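Local coordinates for protein gamma-glutamyl-gamma-aminobutyrate hydrolase PuuD (PDB 6VTV) that hydrolyses the gamma-glutamyl linkage of gamma-glutamyl-gamma-aminobutyrate, releasing glutamate and 4-aminobutanoate in the last step of the pathway from putrescine to 4-aminobutanoate, at residues B[130-135]-B[187-192]; B[183-188]-B[208-213]; B[62-67]-B[108-113]; B[69-74]-B[102-107]. One frame throughout, in Å; residues are numbered along the deposited sequence.

Interaction 1. Residues B[130-135]-B[187-192]; sequences GSLHRK and HGQGAK. With MN (manganese (II) ion), chain D.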
# COMPACT_ATOMS: atom_id res chain seq x y z
N GLY B 130 -16.61 11.75 -19.35
CA GLY B 130 -17.96 11.80 -18.82
C GLY B 130 -18.08 12.74 -17.64
O GLY B 130 -17.17 13.50 -17.30
N SER B 131 -19.25 12.68 -17.00
CA SER B 131 -19.55 13.52 -15.85
C SER B 131 -20.33 12.70 -14.83
O SER B 131 -20.76 11.58 -15.10
CB SER B 131 -20.35 14.76 -16.27
OG SER B 131 -21.58 14.40 -16.86
N LEU B 132 -20.52 13.29 -13.65
CA LEU B 132 -21.15 12.60 -12.53
C LEU B 132 -22.31 13.41 -11.98
O LEU B 132 -22.32 14.64 -12.05
CB LEU B 132 -20.15 12.33 -11.40
CG LEU B 132 -18.83 11.66 -11.77
CD1 LEU B 132 -17.93 11.57 -10.55
CD2 LEU B 132 -19.08 10.29 -12.37
N HIS B 133 -23.29 12.70 -11.42
CA HIS B 133 -24.27 13.31 -10.54
C HIS B 133 -23.62 13.53 -9.18
O HIS B 133 -23.13 12.58 -8.57
CB HIS B 133 -25.50 12.42 -10.40
CG HIS B 133 -26.39 12.39 -11.60
ND1 HIS B 133 -27.19 13.45 -11.96
CD2 HIS B 133 -26.61 11.42 -12.52
CE1 HIS B 133 -27.86 13.14 -13.06
NE2 HIS B 133 -27.53 11.92 -13.42
N ARG B 134 -23.61 14.78 -8.71
CA ARG B 134 -22.98 15.06 -7.43
C ARG B 134 -23.88 14.74 -6.24
O ARG B 134 -23.36 14.51 -5.14
CB ARG B 134 -22.53 16.52 -7.37
CG ARG B 134 -21.35 16.81 -8.28
CD ARG B 134 -21.24 18.28 -8.64
NE ARG B 134 -20.72 19.09 -7.55
CZ ARG B 134 -20.27 20.33 -7.69
NH1 ARG B 134 -20.27 20.91 -8.88
NH2 ARG B 134 -19.81 21.00 -6.64
N LYS B 135 -25.19 14.71 -6.44
CA LYS B 135 -26.16 14.41 -5.38
C LYS B 135 -27.28 13.57 -6.00
O LYS B 135 -28.26 14.12 -6.52
CB LYS B 135 -26.70 15.68 -4.73
CG LYS B 135 -25.66 16.52 -4.01
CD LYS B 135 -25.23 15.87 -2.70
CE LYS B 135 -26.28 16.07 -1.62
NZ LYS B 135 -25.89 15.37 -0.36
N HIS B 187 -23.28 4.61 -2.50
CA HIS B 187 -22.78 5.75 -3.26
C HIS B 187 -23.83 6.84 -3.32
O HIS B 187 -25.01 6.58 -3.56
CB HIS B 187 -22.37 5.33 -4.68
CG HIS B 187 -23.47 4.69 -5.47
ND1 HIS B 187 -24.07 5.32 -6.54
CD2 HIS B 187 -24.07 3.48 -5.36
CE1 HIS B 187 -25.00 4.52 -7.05
NE2 HIS B 187 -25.02 3.40 -6.35
N GLY B 188 -23.39 8.08 -3.09
CA GLY B 188 -24.25 9.24 -3.20
C GLY B 188 -24.04 9.97 -4.51
O GLY B 188 -24.78 10.91 -4.84
N GLN B 189 -23.03 9.56 -5.26
CA GLN B 189 -22.76 10.07 -6.59
C GLN B 189 -22.89 8.94 -7.60
O GLN B 189 -22.84 7.75 -7.24
CB GLN B 189 -21.36 10.71 -6.67
CG GLN B 189 -21.15 11.86 -5.70
CD GLN B 189 -20.00 12.76 -6.09
OE1 GLN B 189 -19.14 12.38 -6.89
NE2 GLN B 189 -19.97 13.96 -5.53
N GLY B 190 -23.05 9.31 -8.86
CA GLY B 190 -23.21 8.31 -9.91
C GLY B 190 -22.96 8.91 -11.27
O GLY B 190 -22.78 10.12 -11.42
N ALA B 191 -22.94 8.04 -12.27
CA ALA B 191 -22.68 8.47 -13.64
C ALA B 191 -23.83 9.33 -14.15
O ALA B 191 -25.00 8.97 -14.01
CB ALA B 191 -22.49 7.26 -14.55
N LYS B 192 -23.49 10.48 -14.73
CA LYS B 192 -24.48 11.35 -15.35
C LYS B 192 -24.40 11.20 -16.86
O LYS B 192 -25.29 10.61 -17.48
CB LYS B 192 -24.26 12.81 -14.94
CG LYS B 192 -25.30 13.77 -15.49
CD LYS B 192 -25.34 15.06 -14.70
CE LYS B 192 -23.99 15.78 -14.75
NZ LYS B 192 -23.99 17.00 -13.89
MN MN D . -26.46 1.73 -6.58
O HOH W 1 -23.62 17.03 -10.89
O HOH W 2 -24.78 0.17 -6.51

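Interaction 2. Residues B[183-188]-B[208-213]; sequences VNSLHG and LVEAVS. With MN (manganese (II) ion), chain D.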
# COMPACT_ATOMS: atom_id res chain seq x y z
N VAL B 183 -27.35 -6.32 -6.14
CA VAL B 183 -26.07 -5.72 -5.78
C VAL B 183 -26.28 -4.84 -4.56
O VAL B 183 -27.39 -4.34 -4.32
CB VAL B 183 -25.45 -4.91 -6.94
CG1 VAL B 183 -25.19 -5.80 -8.15
CG2 VAL B 183 -26.36 -3.74 -7.31
N ASN B 184 -25.22 -4.64 -3.79
CA ASN B 184 -25.25 -3.64 -2.74
C ASN B 184 -25.11 -2.25 -3.36
O ASN B 184 -24.87 -2.09 -4.56
CB ASN B 184 -24.16 -3.90 -1.70
CG ASN B 184 -22.79 -4.10 -2.31
OD1 ASN B 184 -22.47 -3.53 -3.36
ND2 ASN B 184 -21.96 -4.90 -1.65
N SER B 185 -25.26 -1.22 -2.53
CA SER B 185 -25.21 0.15 -3.03
C SER B 185 -24.75 1.06 -1.89
O SER B 185 -25.41 1.13 -0.85
CB SER B 185 -26.57 0.60 -3.56
OG SER B 185 -26.46 1.79 -4.33
N LEU B 186 -23.62 1.73 -2.08
CA LEU B 186 -23.06 2.64 -1.08
C LEU B 186 -22.45 3.86 -1.79
O LEU B 186 -21.26 4.13 -1.70
CB LEU B 186 -22.02 1.94 -0.21
CG LEU B 186 -22.37 0.63 0.50
CD1 LEU B 186 -22.05 -0.56 -0.38
CD2 LEU B 186 -21.63 0.53 1.83
N HIS B 187 -23.28 4.61 -2.50
CA HIS B 187 -22.78 5.75 -3.26
C HIS B 187 -23.83 6.84 -3.32
O HIS B 187 -25.01 6.58 -3.56
CB HIS B 187 -22.37 5.33 -4.68
CG HIS B 187 -23.47 4.69 -5.47
ND1 HIS B 187 -24.07 5.32 -6.54
CD2 HIS B 187 -24.07 3.48 -5.36
CE1 HIS B 187 -25.00 4.52 -7.05
NE2 HIS B 187 -25.02 3.40 -6.35
N GLY B 188 -23.39 8.08 -3.09
CA GLY B 188 -24.25 9.24 -3.20
C GLY B 188 -24.04 9.97 -4.51
O GLY B 188 -24.78 10.91 -4.84
N LEU B 208 -30.19 4.49 -13.74
CA LEU B 208 -28.83 4.90 -13.40
C LEU B 208 -27.83 3.87 -13.88
O LEU B 208 -28.00 2.67 -13.65
CB LEU B 208 -28.69 5.11 -11.90
CG LEU B 208 -27.33 5.65 -11.44
CD1 LEU B 208 -27.22 7.14 -11.71
CD2 LEU B 208 -27.07 5.33 -9.98
N VAL B 209 -26.77 4.34 -14.53
CA VAL B 209 -25.72 3.44 -15.00
C VAL B 209 -24.94 2.92 -13.80
O VAL B 209 -24.39 3.69 -13.01
CB VAL B 209 -24.79 4.16 -16.00
CG1 VAL B 209 -23.61 3.27 -16.34
CG2 VAL B 209 -25.56 4.54 -17.26
N GLU B 210 -24.91 1.59 -13.65
CA GLU B 210 -24.22 0.95 -12.54
C GLU B 210 -22.97 0.19 -12.96
O GLU B 210 -22.25 -0.32 -12.10
CB GLU B 210 -25.18 0.01 -11.80
CG GLU B 210 -26.19 0.72 -10.91
CD GLU B 210 -25.73 0.80 -9.46
OE1 GLU B 210 -24.93 -0.06 -9.04
OE2 GLU B 210 -26.17 1.73 -8.75
N ALA B 211 -22.70 0.09 -14.26
CA ALA B 211 -21.52 -0.61 -14.75
C ALA B 211 -21.21 -0.14 -16.17
O ALA B 211 -22.12 0.06 -16.97
CB ALA B 211 -21.71 -2.13 -14.72
N VAL B 212 -19.92 0.04 -16.46
CA VAL B 212 -19.46 0.50 -17.76
C VAL B 212 -18.24 -0.33 -18.17
O VAL B 212 -17.64 -1.03 -17.35
CB VAL B 212 -19.10 2.00 -17.78
CG1 VAL B 212 -20.34 2.85 -17.60
CG2 VAL B 212 -18.07 2.31 -16.70
N SER B 213 -17.88 -0.23 -19.45
CA SER B 213 -16.66 -0.84 -19.94
C SER B 213 -16.16 -0.03 -21.13
O SER B 213 -16.95 0.57 -21.87
CB SER B 213 -16.86 -2.31 -20.33
OG SER B 213 -17.47 -2.43 -21.61
MN MN D . -26.46 1.73 -6.58
O HOH W 2 -24.78 0.17 -6.51

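Interaction 3. Residues B[62-67]-B[108-113]; sequences LLPKLD and LERRIP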
# COMPACT_ATOMS: atom_id res chain seq x y z
N LEU B 62 6.92 1.97 -13.82
CA LEU B 62 6.17 0.95 -13.09
C LEU B 62 5.19 0.19 -13.99
O LEU B 62 5.00 -1.02 -13.80
CB LEU B 62 5.40 1.60 -11.94
CG LEU B 62 4.61 0.66 -11.03
CD1 LEU B 62 5.44 -0.56 -10.64
CD2 LEU B 62 4.12 1.40 -9.80
N LEU B 63 4.58 0.87 -14.95
CA LEU B 63 3.55 0.24 -15.78
C LEU B 63 3.97 -1.07 -16.43
O LEU B 63 3.15 -2.01 -16.44
CB LEU B 63 3.08 1.24 -16.85
CG LEU B 63 2.26 2.42 -16.33
CD1 LEU B 63 2.18 3.50 -17.40
CD2 LEU B 63 0.87 1.98 -15.90
N PRO B 64 5.18 -1.23 -16.99
CA PRO B 64 5.55 -2.53 -17.57
C PRO B 64 5.53 -3.67 -16.57
O PRO B 64 5.43 -4.84 -16.98
CB PRO B 64 6.97 -2.29 -18.10
CG PRO B 64 7.04 -0.83 -18.34
CD PRO B 64 6.22 -0.21 -17.25
N LYS B 65 5.61 -3.39 -15.27
CA LYS B 65 5.60 -4.42 -14.24
C LYS B 65 4.20 -4.72 -13.71
O LYS B 65 4.05 -5.61 -12.87
CB LYS B 65 6.52 -4.01 -13.09
CG LYS B 65 7.99 -4.00 -13.48
CD LYS B 65 8.82 -3.10 -12.58
CE LYS B 65 10.28 -3.11 -12.99
NZ LYS B 65 11.07 -2.04 -12.33
N LEU B 66 3.18 -4.02 -14.19
CA LEU B 66 1.81 -4.24 -13.77
C LEU B 66 1.06 -5.02 -14.85
O LEU B 66 1.08 -4.63 -16.03
CB LEU B 66 1.09 -2.92 -13.49
CG LEU B 66 1.75 -2.00 -12.46
CD1 LEU B 66 1.04 -0.66 -12.41
CD2 LEU B 66 1.73 -2.66 -11.09
N ASP B 67 0.41 -6.11 -14.45
CA ASP B 67 -0.44 -6.88 -15.35
C ASP B 67 -1.90 -6.47 -15.27
O ASP B 67 -2.70 -6.95 -16.08
CB ASP B 67 -0.30 -8.38 -15.05
CG ASP B 67 1.15 -8.84 -15.00
OD1 ASP B 67 1.90 -8.54 -15.96
OD2 ASP B 67 1.53 -9.49 -14.01
N LEU B 108 -5.15 2.51 -20.60
CA LEU B 108 -6.02 2.39 -21.77
C LEU B 108 -5.21 2.40 -23.06
O LEU B 108 -5.59 1.72 -24.02
CB LEU B 108 -7.06 3.51 -21.77
CG LEU B 108 -8.14 3.42 -20.70
CD1 LEU B 108 -9.17 4.53 -20.88
CD2 LEU B 108 -8.80 2.05 -20.71
N GLU B 109 -4.11 3.14 -23.09
CA GLU B 109 -3.23 3.11 -24.25
C GLU B 109 -2.42 1.83 -24.31
O GLU B 109 -2.20 1.29 -25.40
CB GLU B 109 -2.31 4.33 -24.24
CG GLU B 109 -1.23 4.28 -25.30
CD GLU B 109 -0.42 5.55 -25.36
OE1 GLU B 109 -1.02 6.64 -25.23
OE2 GLU B 109 0.81 5.47 -25.54
N ARG B 110 -1.97 1.32 -23.16
CA ARG B 110 -1.20 0.09 -23.11
C ARG B 110 -2.07 -1.16 -23.09
O ARG B 110 -1.53 -2.27 -23.03
CB ARG B 110 -0.29 0.10 -21.88
CG ARG B 110 0.62 1.31 -21.79
CD ARG B 110 1.65 1.17 -20.68
NE ARG B 110 2.60 2.27 -20.68
CZ ARG B 110 3.91 2.13 -20.51
NH1 ARG B 110 4.42 0.93 -20.31
NH2 ARG B 110 4.70 3.20 -20.52
N ARG B 111 -3.40 -1.00 -23.12
CA ARG B 111 -4.34 -2.12 -23.11
C ARG B 111 -4.13 -3.01 -21.88
O ARG B 111 -4.28 -4.23 -21.95
CB ARG B 111 -4.26 -2.93 -24.41
CG ARG B 111 -4.15 -2.04 -25.65
CD ARG B 111 -4.60 -2.74 -26.93
NE ARG B 111 -4.52 -4.20 -26.85
CZ ARG B 111 -5.49 -5.02 -27.22
NH1 ARG B 111 -6.63 -4.53 -27.70
NH2 ARG B 111 -5.34 -6.33 -27.12
N ILE B 112 -3.79 -2.39 -20.76
CA ILE B 112 -3.67 -3.11 -19.49
C ILE B 112 -5.06 -3.28 -18.89
O ILE B 112 -5.82 -2.30 -18.84
CB ILE B 112 -2.74 -2.36 -18.54
CG1 ILE B 112 -1.35 -2.19 -19.15
CG2 ILE B 112 -2.65 -3.08 -17.20
CD1 ILE B 112 -0.45 -1.28 -18.36
N PRO B 113 -5.43 -4.47 -18.44
CA PRO B 113 -6.77 -4.67 -17.87
C PRO B 113 -7.00 -3.78 -16.65
O PRO B 113 -6.10 -3.55 -15.84
CB PRO B 113 -6.78 -6.15 -17.49
CG PRO B 113 -5.78 -6.78 -18.40
CD PRO B 113 -4.70 -5.75 -18.56

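Interaction 4. Residues B[69-74]-B[102-107]; sequences IYLPGS and AIINAA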
# COMPACT_ATOMS: atom_id res chain seq x y z
N ILE B 69 -4.73 -3.16 -13.42
CA ILE B 69 -4.96 -1.98 -12.60
C ILE B 69 -6.25 -2.18 -11.82
O ILE B 69 -7.27 -2.59 -12.39
CB ILE B 69 -5.02 -0.69 -13.45
CG1 ILE B 69 -3.74 -0.54 -14.27
CG2 ILE B 69 -5.23 0.52 -12.56
CD1 ILE B 69 -2.47 -0.61 -13.46
N TYR B 70 -6.21 -1.88 -10.53
CA TYR B 70 -7.31 -2.14 -9.60
C TYR B 70 -7.68 -0.83 -8.92
O TYR B 70 -6.88 -0.26 -8.18
CB TYR B 70 -6.90 -3.20 -8.58
CG TYR B 70 -7.99 -3.69 -7.65
CD1 TYR B 70 -9.31 -3.79 -8.07
CD2 TYR B 70 -7.68 -4.08 -6.35
CE1 TYR B 70 -10.30 -4.25 -7.21
CE2 TYR B 70 -8.65 -4.53 -5.49
CZ TYR B 70 -9.96 -4.62 -5.92
OH TYR B 70 -10.92 -5.08 -5.05
N LEU B 71 -8.90 -0.34 -9.18
CA LEU B 71 -9.37 0.92 -8.63
C LEU B 71 -10.41 0.65 -7.55
O LEU B 71 -11.59 0.44 -7.87
CB LEU B 71 -9.96 1.81 -9.73
CG LEU B 71 -9.07 2.18 -10.91
CD1 LEU B 71 -9.80 3.14 -11.83
CD2 LEU B 71 -7.76 2.78 -10.45
N PRO B 72 -10.04 0.65 -6.27
CA PRO B 72 -11.02 0.39 -5.22
C PRO B 72 -11.97 1.57 -5.03
O PRO B 72 -11.72 2.69 -5.48
CB PRO B 72 -10.16 0.18 -3.96
CG PRO B 72 -8.75 0.04 -4.46
CD PRO B 72 -8.68 0.81 -5.73
N GLY B 73 -13.08 1.29 -4.36
CA GLY B 73 -13.96 2.35 -3.93
C GLY B 73 -13.39 3.10 -2.74
O GLY B 73 -12.36 2.74 -2.16
N SER B 74 -14.09 4.18 -2.36
CA SER B 74 -13.64 5.04 -1.28
C SER B 74 -14.75 6.02 -0.92
O SER B 74 -15.57 6.36 -1.77
CB SER B 74 -12.37 5.79 -1.68
OG SER B 74 -11.93 6.67 -0.66
N ALA B 102 -4.16 9.55 -14.21
CA ALA B 102 -2.94 9.25 -14.95
C ALA B 102 -2.84 7.76 -15.28
O ALA B 102 -2.50 7.38 -16.40
CB ALA B 102 -1.71 9.71 -14.16
N ILE B 103 -3.14 6.90 -14.30
CA ILE B 103 -2.95 5.47 -14.52
C ILE B 103 -4.05 4.88 -15.40
O ILE B 103 -3.83 3.88 -16.08
CB ILE B 103 -2.82 4.74 -13.18
CG1 ILE B 103 -2.07 3.41 -13.37
CG2 ILE B 103 -4.18 4.50 -12.55
CD1 ILE B 103 -1.48 2.86 -12.10
N ILE B 104 -5.25 5.48 -15.40
CA ILE B 104 -6.29 5.02 -16.32
C ILE B 104 -5.90 5.31 -17.76
O ILE B 104 -5.91 4.42 -18.61
CB ILE B 104 -7.65 5.66 -15.96
CG1 ILE B 104 -8.20 5.09 -14.66
CG2 ILE B 104 -8.64 5.44 -17.09
CD1 ILE B 104 -9.38 5.87 -14.12
N ASN B 105 -5.54 6.57 -18.05
CA ASN B 105 -5.16 6.95 -19.40
C ASN B 105 -3.99 6.12 -19.90
O ASN B 105 -3.95 5.72 -21.07
CB ASN B 105 -4.81 8.44 -19.44
CG ASN B 105 -6.04 9.33 -19.37
OD1 ASN B 105 -7.01 9.13 -20.10
ND2 ASN B 105 -5.99 10.32 -18.49
N ALA B 106 -3.01 5.87 -19.03
CA ALA B 106 -1.86 5.06 -19.43
C ALA B 106 -2.26 3.62 -19.69
O ALA B 106 -1.81 3.01 -20.67
CB ALA B 106 -0.78 5.14 -18.36
N ALA B 107 -3.10 3.04 -18.83
CA ALA B 107 -3.50 1.65 -19.00
C ALA B 107 -4.40 1.47 -20.22
O ALA B 107 -4.43 0.39 -20.81
CB ALA B 107 -4.20 1.14 -17.75

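Interaction 1. Residues B[130-135]-B[187-192]
The imidazole of H133 carries the side chain of K192 over one face: K192 CG stands 3.7 Å from the H133 ring centroid, 20° off the ring normal and displaced toward the rim, a CH-pi contact. At the edge of the same ring, near its plane, sits the carbonyl oxygen of A191, 3.3 Å from H133 CD2. The H187 ring is gripped at both nitrogens. Its NE2 binds manganese, while ND1 donates to Q189 O at 2.8 Å, the acceptor lying almost in the ring plane, so the metal and the ring's own loop together fix its rotation.

The backbones meet as two short antiparallel strands. H133 and G190 form a hydrogen-bonded pair, H133 N to G190 O at 2.6 Å and G190 N to H133 O at 3.3 Å; K192 N adds a third bond, to S131 O, at 3.0 Å. K192 leaves the backbone with CG anti to N (chi1 -177°), crosses the H133 side chain at about a right angle and bends at chi3. A water accepts from K192 NZ and R134 N and donates to L132 O, while E85 forms salt bridges with K192 and R134. The R134 guanidinium also donates to the N86 carbonyl and pairs with E89. L132, pointing off the other side, packs on helix 119-127.

The chemistry is therefore divided: a polar, ion-paired surface round K192, and a buried side where Q189 O, by accepting from ND1, leaves NE2 of H187 to the metal and probably makes the imidazole a stronger ligand.

Interaction 2. Residues B[183-188]-B[208-213]
H187 and E210 meet through manganese, two protein ligands of a six-coordinate metal site in a glutamine amidotransferase-like fold. Their metal-bound atoms, H187 NE2 and E210 OE2, lie 3.1 Å apart as neighbours in the coordination shell and are not hydrogen-bonded. S185 OG is the third ligand from this pair of segments, 2.2 Å from the manganese, and a water follows at 2.3 Å; H145 and H161 complete the shell. The imidazole and carboxylate planes are turned 62° apart, with OE2 near the plane of the ring at its edge.

Only one carboxylate oxygen of E210 binds the metal. The other, OE1, stays 3.4 Å from the manganese and accepts from the bound water, which also donates to N184 O at 3.0 Å. The glutamate thus holds the ion directly with one oxygen and by way of the water with the other.

Farther out, the bend of E210 at chi2 (-95°) places CD, and the carboxylate beyond it, beside the metal; the E210 backbone lies in a classic beta bulge, E210 and A211 both facing A202 of the neighbouring strand. In S185 the position anti to the backbone N (chi1 -166°) puts OG on the manganese. V183 packs against strand 161-165, which also supplies H161. The H187 side chain also comes about 4 Å from that of C118, the predicted nucleophile, so the metal site borders the probable catalytic centre. At the ring edge, in its plane, L208 CD2 rests 3.7 Å from H187 CE1.

Interaction 3. Residues B[62-67]-B[108-113]
L63 lies across R110 at about a right angle and puts a methyl over one face of the guanidinium: L63 CD1 stands 3.5 Å from R110 NE, offset toward the rim of the flat group. From the same leucine, CB comes 3.7 Å from R110 NH1. The arginine reaches this place because its chain is extended from CG to NE (chi3 175°), and its polar end is held by a salt bridge from NH2 to E60.

The inner part of the contact is buried, and largely apolar on the side of 108-113, whose I112 and P113 meet L63 and the D67 backbone. L63 and I112 approach through their terminal methyls, L63 CD2 to I112 CD1 at 4.3 Å, while the other branch of the isoleucine, CG2, settles 4.0 Å from D67 C. P113 CD touches D67 O at 3.4 Å. D67 itself turns its carboxylate elsewhere, to K255 and the backbone N of V13, and helix 235-254 packs on D67, I112 and P113.

The surface side is more open: P64 is exposed, covers little and meets the guanidinium only obliquely, its CG 3.7 Å from R110 NH1.

Both segments are connections. Residues 62-67 lead from helix 56-62 into strand 68-71; helix 94-109 runs out through R111, with positive phi, into strand 114-117. These adjacent helix-to-strand turns pack at one end of the parallel part of the central sheet, as expected of the alpha/beta fold of this family.

Interaction 4. Residues B[69-74]-B[102-107]
I69 and I103 reach toward each other tip to tip, with I69 CD1 3.9 Å from I103 CD1, while L71 and I104 cross obliquely and meet methyl to methyl, L71 CD1 to I104 CD1 at 3.6 Å. These two pairs carry the packing of helix 94-109 on strand 68-71. Each isoleucine of the first pair uses both branches: besides the terminal methyls, I69 CG2 comes 4.1 Å from I103 CG2. I103 extends CG1 anti to its backbone N (chi1 -157°), and the delta methyl beyond it meets its counterpart on I69.

I69 has a second neighbour one helical turn on, where A107 CB sits 3.9 Å from I69 CG1. With its small side chain A107 comes nearest the strand, its CA 7.5 Å from that of I69. I104 starts out along the flank of the helix, but its end swings in to L71 and also packs on helix 119-127.

The axes of strand 69-71 and helix 102-107 come within 10.1 Å at closest and run at 143° to each other, roughly antiparallel, as suits a helix that leads back along the sheet to the next parallel strand. Strands 68-71 and 114-117 are parallel neighbours joined through this helix, a beta-alpha-beta crossover. I69 and L71 face the helix; Y70 between them packs on other strands.

Every touching side chain here is aliphatic and buried, so the contact is held by shape and hydrophobic burial, without directional bonds between the segments.

In the fold
The four contacts fall into two touching pairs. Interactions 1 and 2 share H187 and G188, the manganese and its water ligand; their centres are 10 Å apart, and A191 packs on L208 and V209. Interactions 3 and 4 both use helix 94-109, also with centres 10 Å apart: I112 N lies 2.9 Å from A107 O and P113 O lies 2.8 Å from I69 N, both probable hydrogen bonds. Interactions 1 and 3, with centres about 27 Å apart, lie on opposite sides of the chain's centre. Between side chains, the predicted nucleophile C118 is about 4 Å from H187, 8 Å from Q189 of interaction 1 and 9 Å from L71 of interaction 4; interaction 3 lies away from the annotated sites.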